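Local coordinates for protein alpha-glucosidase ([Eubacterium] rectale, PDB 6PNR) that probably hydrolyses alpha-glycosidic bonds of sulfoquinovosides, the glycosides derived from sulfolipid, as a family GH31 glycosidase, at residues L329-E332 with G333-G337; L349-G353 with E354-G358. All blocks are in the same frame, centred on the assembly; numbering follows the deposited sequence.

Contact 1 of 2, residues L329-E332 with G333-G337. With SO4 (sulfate ion), chain F.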
ATOM      1  N   LEU A 329      -5.980 -17.809 -36.633  1.00 34.03           N
ATOM      2  CA  LEU A 329      -5.487 -16.471 -36.936  1.00 32.52           C
ATOM      3  C   LEU A 329      -4.146 -16.203 -36.260  1.00 31.34           C
ATOM      4  O   LEU A 329      -3.308 -15.485 -36.816  1.00 30.44           O
ATOM      5  CB  LEU A 329      -6.536 -15.427 -36.546  1.00 33.21           C
ATOM      6  CG  LEU A 329      -7.755 -15.400 -37.479  1.00 36.67           C
ATOM      7  CD1 LEU A 329      -8.822 -14.439 -36.964  1.00 31.40           C
ATOM      8  CD2 LEU A 329      -7.345 -15.036 -38.916  1.00 37.79           C
ATOM      9  N   TYR A 330      -3.904 -16.781 -35.078  1.00 29.56           N
ATOM     10  CA  TYR A 330      -2.574 -16.678 -34.483  1.00 32.42           C
ATOM     11  C   TYR A 330      -1.515 -17.260 -35.411  1.00 34.02           C
ATOM     12  O   TYR A 330      -0.443 -16.672 -35.597  1.00 32.87           O
ATOM     13  CB  TYR A 330      -2.524 -17.389 -33.131  1.00 31.94           C
ATOM     14  CG  TYR A 330      -1.137 -17.412 -32.531  1.00 35.32           C
ATOM     15  CD1 TYR A 330      -0.244 -18.437 -32.820  1.00 36.16           C
ATOM     16  CD2 TYR A 330      -0.712 -16.394 -31.689  1.00 37.30           C
ATOM     17  CE1 TYR A 330       1.032 -18.442 -32.288  1.00 37.71           C
ATOM     18  CE2 TYR A 330       0.558 -16.395 -31.153  1.00 38.72           C
ATOM     19  CZ  TYR A 330       1.427 -17.421 -31.454  1.00 38.18           C
ATOM     20  OH  TYR A 330       2.691 -17.416 -30.908  1.00 41.84           O
ATOM     21  N   LYS A 331      -1.793 -18.433 -35.987  1.00 34.87           N
ATOM     22  CA  LYS A 331      -0.815 -19.079 -36.858  1.00 40.73           C
ATOM     23  C   LYS A 331      -0.461 -18.179 -38.036  1.00 36.50           C
ATOM     24  O   LYS A 331       0.718 -17.991 -38.356  1.00 37.36           O
ATOM     25  CB  LYS A 331      -1.368 -20.423 -37.336  1.00 38.10           C
ATOM     26  CG  LYS A 331      -0.431 -21.217 -38.243  1.00 50.95           C
ATOM     27  CD  LYS A 331      -1.145 -22.433 -38.859  1.00 54.20           C
ATOM     28  CE  LYS A 331      -0.317 -23.056 -39.992  1.00 60.36           C
ATOM     29  NZ  LYS A 331      -1.048 -24.133 -40.725  1.00 61.78           N
ATOM     30  N   GLU A 332      -1.474 -17.585 -38.663  1.00 32.91           N
ATOM     31  CA  GLU A 332      -1.262 -16.665 -39.777  1.00 36.60           C
ATOM     32  C   GLU A 332      -0.509 -15.410 -39.345  1.00 40.94           C
ATOM     33  O   GLU A 332       0.407 -14.956 -40.043  1.00 40.41           O
ATOM     34  CB  GLU A 332      -2.612 -16.296 -40.387  1.00 36.68           C
ATOM     35  CG  GLU A 332      -2.529 -15.311 -41.537  1.00 35.31           C
ATOM     36  CD  GLU A 332      -3.877 -15.056 -42.187  1.00 41.30           C
ATOM     37  OE1 GLU A 332      -4.839 -15.802 -41.914  1.00 41.93           O
ATOM     38  OE2 GLU A 332      -3.975 -14.100 -42.976  1.00 44.57           O
ATOM     39  N   GLY A 333      -0.884 -14.824 -38.205  1.00 40.50           N
ATOM     40  CA  GLY A 333      -0.159 -13.658 -37.717  1.00 36.96           C
ATOM     41  C   GLY A 333       1.286 -13.973 -37.376  1.00 35.16           C
ATOM     42  O   GLY A 333       2.183 -13.156 -37.609  1.00 34.21           O
ATOM     43  N   LYS A 334       1.532 -15.154 -36.809  1.00 35.71           N
ATOM     44  CA  LYS A 334       2.905 -15.557 -36.522  1.00 36.81           C
ATOM     45  C   LYS A 334       3.712 -15.687 -37.808  1.00 43.22           C
ATOM     46  O   LYS A 334       4.856 -15.218 -37.881  1.00 42.14           O
ATOM     47  CB  LYS A 334       2.920 -16.875 -35.750  1.00 34.58           C
ATOM     48  CG  LYS A 334       4.321 -17.442 -35.522  1.00 39.07           C
ATOM     49  CD  LYS A 334       4.245 -18.741 -34.743  1.00 42.35           C
ATOM     50  CE  LYS A 334       5.621 -19.198 -34.265  1.00 42.65           C
ATOM     51  NZ  LYS A 334       5.475 -20.338 -33.320  1.00 56.43           N
ATOM     52  N   GLU A 335       3.123 -16.310 -38.834  1.00 39.50           N
ATOM     53  CA  GLU A 335       3.804 -16.466 -40.116  1.00 43.27           C
ATOM     54  C   GLU A 335       4.169 -15.121 -40.721  1.00 41.98           C
ATOM     55  O   GLU A 335       5.290 -14.939 -41.208  1.00 45.02           O
ATOM     56  CB  GLU A 335       2.933 -17.267 -41.085  1.00 41.40           C
ATOM     57  CG  GLU A 335       2.854 -18.750 -40.728  1.00 51.96           C
ATOM     58  CD  GLU A 335       1.780 -19.509 -41.506  1.00 67.26           C
ATOM     59  OE1 GLU A 335       1.038 -18.871 -42.297  1.00 61.18           O
ATOM     60  OE2 GLU A 335       1.681 -20.746 -41.314  1.00 64.13           O
ATOM     61  N   LYS A 336       3.245 -14.160 -40.683  1.00 37.58           N
ATOM     62  CA  LYS A 336       3.456 -12.867 -41.315  1.00 37.67           C
ATOM     63  C   LYS A 336       4.195 -11.875 -40.428  1.00 32.94           C
ATOM     64  O   LYS A 336       4.394 -10.730 -40.845  1.00 40.72           O
ATOM     65  CB  LYS A 336       2.108 -12.282 -41.757  1.00 34.06           C
ATOM     66  CG  LYS A 336       1.356 -13.203 -42.701  1.00 37.25           C
ATOM     67  CD  LYS A 336       0.030 -12.629 -43.160  1.00 44.11           C
ATOM     68  CE  LYS A 336      -0.617 -13.549 -44.193  1.00 40.91           C
ATOM     69  NZ  LYS A 336      -1.897 -13.004 -44.726  1.00 46.85           N
ATOM     70  N   GLY A 337       4.607 -12.276 -39.232  1.00 31.39           N
ATOM     71  CA  GLY A 337       5.361 -11.396 -38.350  1.00 34.46           C
ATOM     72  C   GLY A 337       4.583 -10.197 -37.848  1.00 35.49           C
ATOM     73  O   GLY A 337       5.141  -9.100 -37.749  1.00 36.08           O
TER
HETATM   74  S   SO4 F 704      -1.837  -9.613 -45.762  1.00 70.68           S
HETATM   75  O1  SO4 F 704      -2.378  -8.433 -45.089  1.00 63.74           O
HETATM   76  O2  SO4 F 704      -0.591 -10.019 -45.114  1.00 66.46           O
HETATM   77  O3  SO4 F 704      -2.806 -10.707 -45.679  1.00 67.71           O
HETATM   78  O4  SO4 F 704      -1.568  -9.302 -47.167  1.00 77.43           O
HETATM   79  O   HOH W   1       3.845 -20.192 -30.742  1.00 47.72           O

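Contact 2 of 2, residues L349-G353 with E354-G358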
ATOM      1  N   LEU A 349       4.514 -13.495 -25.787  1.00 34.94           N
ATOM      2  CA  LEU A 349       3.288 -14.199 -25.428  1.00 35.80           C
ATOM      3  C   LEU A 349       2.858 -13.716 -24.052  1.00 38.06           C
ATOM      4  O   LEU A 349       3.532 -13.991 -23.057  1.00 34.01           O
ATOM      5  CB  LEU A 349       3.483 -15.713 -25.453  1.00 40.03           C
ATOM      6  CG  LEU A 349       3.529 -16.335 -26.857  1.00 43.03           C
ATOM      7  CD1 LEU A 349       3.578 -17.842 -26.777  1.00 41.52           C
ATOM      8  CD2 LEU A 349       2.328 -15.898 -27.674  1.00 44.04           C
ATOM      9  N   VAL A 350       1.747 -12.986 -24.000  1.00 30.42           N
ATOM     10  CA  VAL A 350       1.218 -12.455 -22.749  1.00 30.01           C
ATOM     11  C   VAL A 350       0.312 -13.496 -22.102  1.00 28.03           C
ATOM     12  O   VAL A 350      -0.548 -14.090 -22.766  1.00 32.37           O
ATOM     13  CB  VAL A 350       0.461 -11.141 -22.995  1.00 32.14           C
ATOM     14  CG1 VAL A 350      -0.133 -10.599 -21.686  1.00 32.54           C
ATOM     15  CG2 VAL A 350       1.394 -10.102 -23.649  1.00 33.01           C
ATOM     16  N   ASP A 351       0.493 -13.699 -20.794  1.00 32.07           N
ATOM     17  CA  ASP A 351      -0.338 -14.610 -20.008  1.00 36.01           C
ATOM     18  C   ASP A 351      -1.629 -13.901 -19.606  1.00 30.30           C
ATOM     19  O   ASP A 351      -1.603 -12.927 -18.844  1.00 33.67           O
ATOM     20  CB  ASP A 351       0.431 -15.083 -18.774  1.00 35.22           C
ATOM     21  CG  ASP A 351      -0.356 -16.079 -17.925  1.00 41.94           C
ATOM     22  OD1 ASP A 351      -1.437 -16.531 -18.350  1.00 37.26           O
ATOM     23  OD2 ASP A 351       0.109 -16.416 -16.817  1.00 45.26           O
ATOM     24  N   PHE A 352      -2.758 -14.374 -20.118  1.00 31.16           N
ATOM     25  CA  PHE A 352      -4.051 -13.797 -19.775  1.00 29.82           C
ATOM     26  C   PHE A 352      -4.772 -14.585 -18.690  1.00 32.57           C
ATOM     27  O   PHE A 352      -5.925 -14.272 -18.371  1.00 33.76           O
ATOM     28  CB  PHE A 352      -4.920 -13.680 -21.030  1.00 25.94           C
ATOM     29  CG  PHE A 352      -4.529 -12.530 -21.907  1.00 29.61           C
ATOM     30  CD1 PHE A 352      -5.105 -11.288 -21.733  1.00 28.52           C
ATOM     31  CD2 PHE A 352      -3.533 -12.674 -22.857  1.00 27.32           C
ATOM     32  CE1 PHE A 352      -4.721 -10.214 -22.522  1.00 32.53           C
ATOM     33  CE2 PHE A 352      -3.141 -11.612 -23.642  1.00 29.67           C
ATOM     34  CZ  PHE A 352      -3.732 -10.376 -23.476  1.00 31.54           C
ATOM     35  N   GLY A 353      -4.114 -15.589 -18.114  1.00 30.15           N
ATOM     36  CA  GLY A 353      -4.712 -16.437 -17.099  1.00 30.76           C
ATOM     37  C   GLY A 353      -4.946 -17.840 -17.603  1.00 30.53           C
ATOM     38  O   GLY A 353      -6.069 -18.186 -17.990  1.00 30.52           O
ATOM     39  N   GLU A 354      -3.887 -18.653 -17.628  1.00 29.64           N
ATOM     40  CA  GLU A 354      -3.909 -20.047 -18.069  1.00 30.49           C
ATOM     41  C   GLU A 354      -4.025 -20.174 -19.585  1.00 34.38           C
ATOM     42  O   GLU A 354      -4.344 -21.260 -20.092  1.00 30.35           O
ATOM     43  CB  GLU A 354      -5.019 -20.853 -17.367  1.00 35.65           C
ATOM     44  CG  GLU A 354      -4.846 -20.862 -15.842  1.00 40.38           C
ATOM     45  CD  GLU A 354      -6.100 -21.243 -15.035  1.00 41.49           C
ATOM     46  OE1 GLU A 354      -7.043 -21.855 -15.574  1.00 38.15           O
ATOM     47  OE2 GLU A 354      -6.115 -20.930 -13.824  1.00 51.93           O
ATOM     48  N   PHE A 355      -3.796 -19.087 -20.327  1.00 28.67           N
ATOM     49  CA  PHE A 355      -3.589 -19.168 -21.766  1.00 32.73           C
ATOM     50  C   PHE A 355      -2.764 -17.961 -22.191  1.00 32.66           C
ATOM     51  O   PHE A 355      -2.743 -16.933 -21.513  1.00 33.79           O
ATOM     52  CB  PHE A 355      -4.914 -19.269 -22.554  1.00 31.17           C
ATOM     53  CG  PHE A 355      -5.856 -18.080 -22.403  1.00 32.49           C
ATOM     54  CD1 PHE A 355      -6.714 -17.982 -21.315  1.00 31.75           C
ATOM     55  CD2 PHE A 355      -5.932 -17.111 -23.390  1.00 30.69           C
ATOM     56  CE1 PHE A 355      -7.602 -16.922 -21.195  1.00 30.83           C
ATOM     57  CE2 PHE A 355      -6.817 -16.038 -23.278  1.00 29.36           C
ATOM     58  CZ  PHE A 355      -7.659 -15.951 -22.182  1.00 26.91           C
ATOM     59  N   TYR A 356      -2.067 -18.106 -23.316  1.00 34.07           N
ATOM     60  CA  TYR A 356      -1.081 -17.135 -23.776  1.00 34.01           C
ATOM     61  C   TYR A 356      -1.436 -16.641 -25.166  1.00 29.37           C
ATOM     62  O   TYR A 356      -1.842 -17.432 -26.027  1.00 30.49           O
ATOM     63  CB  TYR A 356       0.321 -17.753 -23.794  1.00 37.33           C
ATOM     64  CG  TYR A 356       0.748 -18.241 -22.434  1.00 44.36           C
ATOM     65  CD1 TYR A 356       0.332 -19.483 -21.959  1.00 45.36           C
ATOM     66  CD2 TYR A 356       1.553 -17.458 -21.619  1.00 43.63           C
ATOM     67  CE1 TYR A 356       0.706 -19.932 -20.711  1.00 49.26           C
ATOM     68  CE2 TYR A 356       1.942 -17.910 -20.364  1.00 50.39           C
ATOM     69  CZ  TYR A 356       1.511 -19.145 -19.917  1.00 53.35           C
ATOM     70  OH  TYR A 356       1.886 -19.596 -18.671  1.00 63.72           O
ATOM     71  N   CYS A 357      -1.244 -15.343 -25.397  1.00 29.73           N
ATOM     72  CA  CYS A 357      -1.682 -14.720 -26.637  1.00 30.31           C
ATOM     73  C   CYS A 357      -0.608 -13.792 -27.181  1.00 30.89           C
ATOM     74  O   CYS A 357       0.131 -13.163 -26.426  1.00 33.11           O
ATOM     75  CB  CYS A 357      -2.985 -13.923 -26.440  1.00 30.14           C
ATOM     76  SG  CYS A 357      -4.291 -14.902 -25.667  1.00 34.37           S
ATOM     77  N   GLY A 358      -0.546 -13.704 -28.506  1.00 30.25           N
ATOM     78  CA  GLY A 358       0.243 -12.670 -29.131  1.00 32.33           C
ATOM     79  C   GLY A 358      -0.499 -11.347 -29.146  1.00 28.53           C
ATOM     80  O   GLY A 358      -1.725 -11.296 -29.187  1.00 27.90           O
TER
HETATM   81  O   HOH W   2      -1.039 -19.117 -16.672  1.00 46.13           O

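Contact 1 of 2, residues L329-E332 with G333-G337
Glu332 of helix 328-335 and Lys336 run alongside each other in one direction and close an i to i+4 salt bridge, OE2 to NZ 2.9 Å. The ammonium meets OE2 on its anti side, 24° out of the carboxylate plane, and the same oxygen is hydrogen-bonded by Trp370 NE1 of helix 365-380. A sulfate ion, probably from the crystallisation liquor, also accepts from Lys336 NZ, its O3 at 2.6 Å.

The inner side of the helix is tight: buried Leu329 packs on helix 365-380 and Leu323, and buried Tyr330 stacks on Phe339. The outer side is looser. Lys334, CG anti to its N (chi1 174°) and extended beyond, brings CD to 4.1 Å from Tyr330 CE1, and one water bridges Lys334 NZ and Tyr330 OH. Lys331 NZ and Glu335 OE2 stay 4.4 Å apart, too far for a salt bridge.

An alanine in place of Glu332 would probably leave Lys336 NZ without its carboxylate and Trp370 NE1 without its acceptor. Gly333 N donates to Leu329 O (2.9 Å), and Gly337, at positive phi, ends the helix in a Schellman motif. The Glu332 carboxylate probably stabilises the charge of Lys336, helped in the crystal by sulfate.

Contact 2 of 2, residues L349-G353 with E354-G358
Asp351 and Tyr356 face each other as a non-hydrogen-bonded pair in the antiparallel beta hairpin of strands 349-351 and 356-359, whose turn carries an Asx turn. Asp351 can be followed outward. Its CB touches Tyr356 CE2 at 3.6 Å; CG, anti to the backbone N (chi1 -178°), sits near the same ring atom, with carboxylate and ring planes 27° apart. OD1 lies over a face of the ring, towards its rim, and takes the N-H of Gly353 at 2.8 Å from above the carboxylate plane, which makes the Asx turn; Glu354 N adds a weak bond. OD2 accepts from a water that in turn accepts from Glu354 N.

Val350 and Cys357 form the hydrogen-bonded pair, with Val350 N to Cys357 O at 2.9 Å, and nearer the turn Phe352 N lies nearly in line with the carbonyl of Phe355, 2.9 Å from its O. Gly353 turns the chain at backbone angles where a CB would jam against the preceding carbonyl.

On the side facing away from Asp351, Phe352 and Phe355 both meet Trp289 of the inhibitor pocket edge to face, and Phe352 O accepts from Arg286 NH1. Phe355 reaches within about 5 Å of the aza-sugar inhibitor. Phe352 CB rests over the Phe355 ring as a CH-pi contact, 4.0 Å from its centroid, while Cys357 SG approaches the Phe352 ring obliquely, 3.7 Å from CD2.

In the fold
Contacts 1 and 2 come in series along the chain, their centres about 16 Å apart, within the family 31 TIM-barrel range. Helix 328-335 is followed by the 349-351 and 356-359 hairpin, whose second strand pairs with strand 322-324 in a small three-stranded antiparallel sheet apart from the parallel barrel strands. The two contacts touch directly: Tyr330 OH lies 3.6 Å from Leu349 CD2, and Leu329 and Tyr330 both pack on Leu323 of strand 322-324. Contact 1 is the more peripheral, about 31 Å from the chain's centre against 24 Å for contact 2. The hairpin thus lies between the outer helix and the inhibitor site, its turn reaching towards the bound ligand.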